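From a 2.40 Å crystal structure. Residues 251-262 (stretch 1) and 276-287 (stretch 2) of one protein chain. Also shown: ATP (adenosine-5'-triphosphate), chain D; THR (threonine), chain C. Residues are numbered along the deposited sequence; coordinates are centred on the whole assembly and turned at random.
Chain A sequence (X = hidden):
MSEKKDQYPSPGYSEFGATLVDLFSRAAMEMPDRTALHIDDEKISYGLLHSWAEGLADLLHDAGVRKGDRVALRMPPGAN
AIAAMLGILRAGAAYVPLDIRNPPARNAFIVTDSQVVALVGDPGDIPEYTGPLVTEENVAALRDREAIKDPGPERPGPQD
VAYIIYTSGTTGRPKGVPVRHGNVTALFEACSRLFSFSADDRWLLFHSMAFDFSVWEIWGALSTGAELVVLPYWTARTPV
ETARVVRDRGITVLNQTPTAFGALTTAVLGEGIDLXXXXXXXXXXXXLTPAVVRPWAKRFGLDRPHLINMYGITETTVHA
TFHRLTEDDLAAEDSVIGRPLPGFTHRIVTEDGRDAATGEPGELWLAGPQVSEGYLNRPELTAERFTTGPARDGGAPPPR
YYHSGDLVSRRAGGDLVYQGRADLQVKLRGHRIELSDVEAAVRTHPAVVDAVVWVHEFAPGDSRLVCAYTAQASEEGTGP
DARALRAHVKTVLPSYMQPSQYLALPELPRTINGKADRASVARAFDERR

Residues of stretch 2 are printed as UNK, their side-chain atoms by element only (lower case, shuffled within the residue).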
# COMPACT_ATOMS: atom_id res chain seq x y z
N ILE A 251 11.98 -16.22 4.27
CA ILE A 251 10.99 -15.24 4.70
C ILE A 251 9.86 -15.84 5.54
O ILE A 251 9.27 -16.87 5.19
CB ILE A 251 10.44 -14.52 3.46
CG1 ILE A 251 11.52 -13.56 2.95
CG2 ILE A 251 9.16 -13.76 3.77
CD1 ILE A 251 11.56 -13.47 1.50
N THR A 252 9.57 -15.21 6.67
CA THR A 252 8.50 -15.65 7.56
C THR A 252 7.26 -14.72 7.48
O THR A 252 6.15 -15.13 7.82
CB THR A 252 9.00 -15.72 9.03
OG1 THR A 252 9.37 -14.41 9.48
CG2 THR A 252 10.21 -16.64 9.15
N VAL A 253 7.46 -13.48 7.04
CA VAL A 253 6.35 -12.53 6.95
C VAL A 253 6.30 -11.91 5.55
O VAL A 253 7.09 -11.03 5.22
CB VAL A 253 6.47 -11.40 8.00
CG1 VAL A 253 5.30 -10.42 7.86
CG2 VAL A 253 6.52 -11.99 9.42
N LEU A 254 5.37 -12.40 4.73
CA LEU A 254 5.27 -11.91 3.37
C LEU A 254 4.03 -11.00 3.22
O LEU A 254 2.91 -11.38 3.62
CB LEU A 254 5.24 -13.09 2.38
CG LEU A 254 4.89 -12.72 0.92
CD1 LEU A 254 5.96 -11.86 0.31
CD2 LEU A 254 4.74 -13.97 0.09
N ASN A 255 4.25 -9.80 2.69
CA ASN A 255 3.19 -8.83 2.34
C ASN A 255 2.95 -8.72 0.84
O ASN A 255 3.87 -8.51 0.07
CB ASN A 255 3.51 -7.44 2.90
CG ASN A 255 3.43 -7.39 4.41
OD1 ASN A 255 2.34 -7.19 4.96
ND2 ASN A 255 4.56 -7.55 5.08
N GLN A 256 1.70 -8.85 0.43
CA GLN A 256 1.36 -8.91 -0.99
C GLN A 256 0.05 -8.18 -1.25
O GLN A 256 -0.86 -8.20 -0.44
CB GLN A 256 1.23 -10.37 -1.45
CG GLN A 256 2.51 -11.19 -1.56
CD GLN A 256 3.29 -10.90 -2.83
OE1 GLN A 256 3.11 -11.58 -3.84
NE2 GLN A 256 4.14 -9.88 -2.79
N THR A 257 -0.07 -7.54 -2.40
CA THR A 257 -1.40 -7.21 -2.87
C THR A 257 -2.01 -8.49 -3.40
O THR A 257 -1.29 -9.44 -3.69
CB THR A 257 -1.38 -6.15 -3.93
OG1 THR A 257 -0.65 -6.64 -5.04
CG2 THR A 257 -0.74 -4.88 -3.38
N PRO A 258 -3.34 -8.55 -3.48
CA PRO A 258 -3.91 -9.76 -4.07
C PRO A 258 -3.42 -10.03 -5.50
O PRO A 258 -3.12 -11.18 -5.79
CB PRO A 258 -5.42 -9.50 -4.01
CG PRO A 258 -5.57 -8.63 -2.75
CD PRO A 258 -4.36 -7.71 -2.82
N THR A 259 -3.28 -9.01 -6.33
CA THR A 259 -2.74 -9.18 -7.69
C THR A 259 -1.36 -9.83 -7.68
O THR A 259 -1.09 -10.76 -8.44
CB THR A 259 -2.64 -7.82 -8.42
OG1 THR A 259 -3.95 -7.24 -8.49
CG2 THR A 259 -2.06 -7.97 -9.83
N ALA A 260 -0.49 -9.33 -6.81
CA ALA A 260 0.87 -9.86 -6.67
C ALA A 260 0.87 -11.31 -6.18
O ALA A 260 1.64 -12.14 -6.68
CB ALA A 260 1.67 -8.97 -5.71
N PHE A 261 0.01 -11.60 -5.21
CA PHE A 261 -0.12 -12.93 -4.63
C PHE A 261 -0.69 -13.97 -5.62
O PHE A 261 -0.29 -15.12 -5.62
CB PHE A 261 -0.99 -12.87 -3.36
CG PHE A 261 -1.32 -14.21 -2.78
CD1 PHE A 261 -0.43 -14.86 -1.93
CD2 PHE A 261 -2.54 -14.82 -3.07
CE1 PHE A 261 -0.72 -16.11 -1.38
CE2 PHE A 261 -2.85 -16.07 -2.54
CZ PHE A 261 -1.92 -16.72 -1.69
N GLY A 262 -1.64 -13.56 -6.46
CA GLY A 262 -2.17 -14.48 -7.46
C GLY A 262 -1.04 -14.96 -8.36
O GLY A 262 -0.88 -16.15 -8.62
N UNK A 276 8.27 -23.73 3.93
CA UNK A 276 7.97 -24.15 5.32
C UNK A 276 8.22 -23.06 6.38
O UNK A 276 7.66 -23.13 7.48
c UNK A 276 9.44 -24.44 3.39
c UNK A 276 8.93 -25.32 5.53
c UNK A 276 10.08 -25.02 4.62
N UNK A 277 9.04 -22.07 6.05
CA UNK A 277 9.34 -20.99 6.98
C UNK A 277 8.29 -19.87 7.02
O UNK A 277 8.26 -19.08 7.98
o UNK A 277 14.01 -20.86 5.91
c UNK A 277 13.20 -20.84 6.86
o UNK A 277 13.46 -20.36 7.98
c UNK A 277 10.72 -20.40 6.65
c UNK A 277 11.83 -21.44 6.64
N UNK A 278 7.44 -19.78 5.99
CA UNK A 278 6.39 -18.74 5.97
C UNK A 278 5.42 -18.85 7.16
O UNK A 278 4.76 -19.88 7.35
c UNK A 278 4.74 -17.61 2.58
c UNK A 278 5.58 -18.79 4.67
c UNK A 278 5.70 -17.55 3.76
c UNK A 278 5.45 -16.30 4.57
N UNK A 279 5.34 -17.79 7.96
CA UNK A 279 4.42 -17.76 9.09
C UNK A 279 3.20 -16.92 8.77
O UNK A 279 2.10 -17.28 9.16
c UNK A 279 5.11 -17.22 10.37
c UNK A 279 7.08 -17.18 11.89
n UNK A 279 6.03 -14.88 13.20
c UNK A 279 6.35 -17.94 10.79
n UNK A 279 5.16 -16.20 14.88
n UNK A 279 6.32 -17.18 13.14
c UNK A 279 5.85 -16.09 13.74
N UNK A 280 3.39 -15.82 8.07
CA UNK A 280 2.27 -14.94 7.71
C UNK A 280 2.33 -14.48 6.27
O UNK A 280 3.37 -14.06 5.78
o UNK A 280 1.08 -14.29 14.12
c UNK A 280 2.94 -13.86 11.00
c UNK A 280 1.35 -14.15 12.77
c UNK A 280 1.92 -13.88 10.05
c UNK A 280 2.24 -13.69 8.59
c UNK A 280 2.67 -13.99 12.34
c UNK A 280 0.61 -14.02 10.48
c UNK A 280 0.31 -14.17 11.83
N UNK A 281 1.20 -14.52 5.60
CA UNK A 281 1.05 -13.74 4.38
C UNK A 281 -0.04 -12.71 4.65
O UNK A 281 -1.14 -13.07 5.01
c UNK A 281 1.00 -13.83 1.89
c UNK A 281 1.53 -15.87 3.21
c UNK A 281 0.71 -14.60 3.17
N UNK A 282 0.29 -11.44 4.49
CA UNK A 282 -0.63 -10.36 4.78
C UNK A 282 -1.01 -9.74 3.48
O UNK A 282 -0.13 -9.44 2.68
c UNK A 282 -0.83 -8.02 5.76
c UNK A 282 0.01 -9.29 5.73
c UNK A 282 0.18 -9.83 7.12
N UNK A 283 -2.30 -9.57 3.24
CA UNK A 283 -2.79 -8.95 2.03
C UNK A 283 -3.20 -7.53 2.33
O UNK A 283 -3.78 -7.27 3.39
c UNK A 283 -3.17 -12.95 -0.34
c UNK A 283 -3.55 -13.44 1.98
c UNK A 283 -3.99 -9.71 1.45
c UNK A 283 -3.79 -12.09 2.22
c UNK A 283 -3.24 -13.87 0.70
c UNK A 283 -3.41 -11.59 -0.09
c UNK A 283 -3.72 -11.15 1.19
N UNK A 284 -2.95 -6.63 1.40
CA UNK A 284 -3.49 -5.29 1.51
C UNK A 284 -3.67 -4.57 0.20
O UNK A 284 -3.01 -4.88 -0.78
N UNK A 285 -4.57 -3.60 0.19
CA UNK A 285 -4.59 -2.62 -0.87
C UNK A 285 -5.63 -2.86 -1.94
O UNK A 285 -5.90 -1.96 -2.72
N UNK A 286 -6.19 -4.07 -2.01
CA UNK A 286 -7.19 -4.40 -3.02
C UNK A 286 -8.22 -5.29 -2.39
O UNK A 286 -7.97 -5.85 -1.33
c UNK A 286 -4.95 -5.01 -6.12
o UNK A 286 -4.76 -6.24 -6.26
c UNK A 286 -6.58 -5.12 -4.22
c UNK A 286 -5.35 -4.46 -4.77
o UNK A 286 -4.80 -4.18 -7.05
N UNK A 287 -9.35 -5.45 -3.08
CA UNK A 287 -10.40 -6.36 -2.66
C UNK A 287 -9.94 -7.80 -2.85
O UNK A 287 -9.63 -8.20 -3.96
c UNK A 287 -11.68 -6.09 -3.46
n UNK A 287 -16.38 -6.86 -3.67
c UNK A 287 -12.89 -6.91 -3.05
c UNK A 287 -13.93 -6.93 -4.18
c UNK A 287 -15.17 -7.73 -3.80
PG ATP D . -6.41 7.58 -2.57
O1G ATP D . -7.90 7.46 -2.26
O2G ATP D . -6.06 8.70 -3.50
O3G ATP D . -5.51 7.63 -1.34
PB ATP D . -5.76 4.75 -2.92
O1B ATP D . -7.19 4.29 -2.60
O2B ATP D . -4.87 3.88 -3.75
O3B ATP D . -5.99 6.26 -3.48
PA ATP D . -4.30 4.07 -0.66
O1A ATP D . -4.42 4.59 0.75
O2A ATP D . -2.93 3.60 -1.15
O3A ATP D . -4.90 5.18 -1.64
O5' ATP D . -5.40 2.91 -1.01
C5' ATP D . -6.43 2.47 -0.13
C4' ATP D . -7.63 1.97 -0.94
O4' ATP D . -7.46 0.62 -1.34
C3' ATP D . -8.97 2.06 -0.22
O3' ATP D . -9.67 3.16 -0.80
C2' ATP D . -9.69 0.77 -0.53
O2' ATP D . -10.67 1.04 -1.53
C1' ATP D . -8.65 -0.15 -1.12
N9 ATP D . -8.32 -1.28 -0.20
C8 ATP D . -7.25 -1.34 0.63
N7 ATP D . -7.20 -2.49 1.34
C5 ATP D . -8.27 -3.22 0.96
C6 ATP D . -8.80 -4.55 1.33
N6 ATP D . -8.18 -5.30 2.25
N1 ATP D . -9.94 -4.96 0.72
C2 ATP D . -10.56 -4.17 -0.17
N3 ATP D . -10.14 -2.95 -0.58
C4 ATP D . -9.01 -2.42 -0.05
N THR C . -2.17 1.27 2.66
CA THR C . -2.09 0.42 1.46
C THR C . -3.03 1.03 0.45
O THR C . -3.13 0.71 -0.75
CB THR C . -2.51 -1.04 1.71
OG1 THR C . -3.76 -1.08 2.43
CG2 THR C . -1.43 -1.78 2.50
OXT THR C . -3.74 1.89 0.95

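Position 276 has three side-chain carbons that close a ring onto the backbone N and touch nothing on stretch 1, the mark of proline. The ring of P276 restricts phi, in keeping with the observed -63° in a loop, and the exposed site needs no contact from it. Position 277 carries three carbons, the third bearing two oxygens, and its backbone O meets T252 CG2. This is a glutamate: E277 keeps its carboxylate in an exposed place, where a charge costs little, and its backbone O lies in van der Waals contact with T252 CG2 at 3.3 Å.

At 278 four carbons fork at the second, and a branch end reaches L254 CB, so the residue is leucine. Although its CA-to-CB bond points away overall, the end of L278 comes back, and its CD2 lies 3.9 Å from L254 CB, an apolar contact suited to a buried site. Position 279 shows three carbons, the third near T252 CB, a nitrogen, then a carbon carrying two more nitrogens: arginine. The aliphatic part of R279 packs on T252, with CD 3.7 Å from T252 CB, while its NH1 and NH2 are hydrogen-bonded elsewhere in the structure. Its backbone N donates to T252 O at 2.8 Å.

Position 280 has one carbon followed by a six-carbon ring bearing an oxygen, with the ring edge near V253 CG2, a tyrosine. V253 CG2 is 4.3 Å from Y280 CD2, and the buried hydroxyl is satisfied elsewhere. The backbone N of Y280 also donates to T252 O (2.9 Å), so that one carbonyl accepts two bonds.

Positions 281 and 282 each have one carbon carrying two more, the first touching L254 and F261, the second N255; both are valines, whose branching at CB suits an extended strand. They face opposite sides of the sheet. V281 CG1 sits 4.2 Å from both L254 CD2 and F261 CD1, whereas V282 CB is 3.2 Å from N255 OD1.

Position 283 bears one carbon and a six-carbon ring without oxygen, its edge against F261: phenylalanine. The F283 and F261 ring centroids are 4.7 Å apart and the planes at 79°, an edge-to-face packing that fits this buried, apolar place.

Positions 284 and 285 have no side-chain atoms and are glycines. A CB on G284 would clash with CG2 of the bound threonine, at 2.9 Å; at G285 the backbone angles, phi 100° and psi -16°, would jam a CB against the preceding carbonyl O.

Position 286 has three carbons, the last with two oxygens, one close to T259 OG1 and N: a second glutamate. E286 OE1 accepts from T259 OG1 at 2.6 Å and from T259 N at 3.1 Å, so its carboxylate holds the first turn of the helix. At 287 four carbons in a row end in nitrogen, a lysine; K287's CA-to-CB bond points away, and its long chain takes NZ to a hydrogen bond elsewhere.

The contact is built on two parallel strands. L254 N donates to Y280 O (2.8 Å), V282 N to L254 O (2.8 Å), Q256 N to V282 O (3.0 Å) and G284 N to Q256 O (3.2 Å). Beyond this ladder, V281 and F283 pack against F261 of the helix, and E286 binds T259, fastening the start of the helix to the segment that follows the strand.

Stretch 2 (276-287) PELRYVVFGGEK
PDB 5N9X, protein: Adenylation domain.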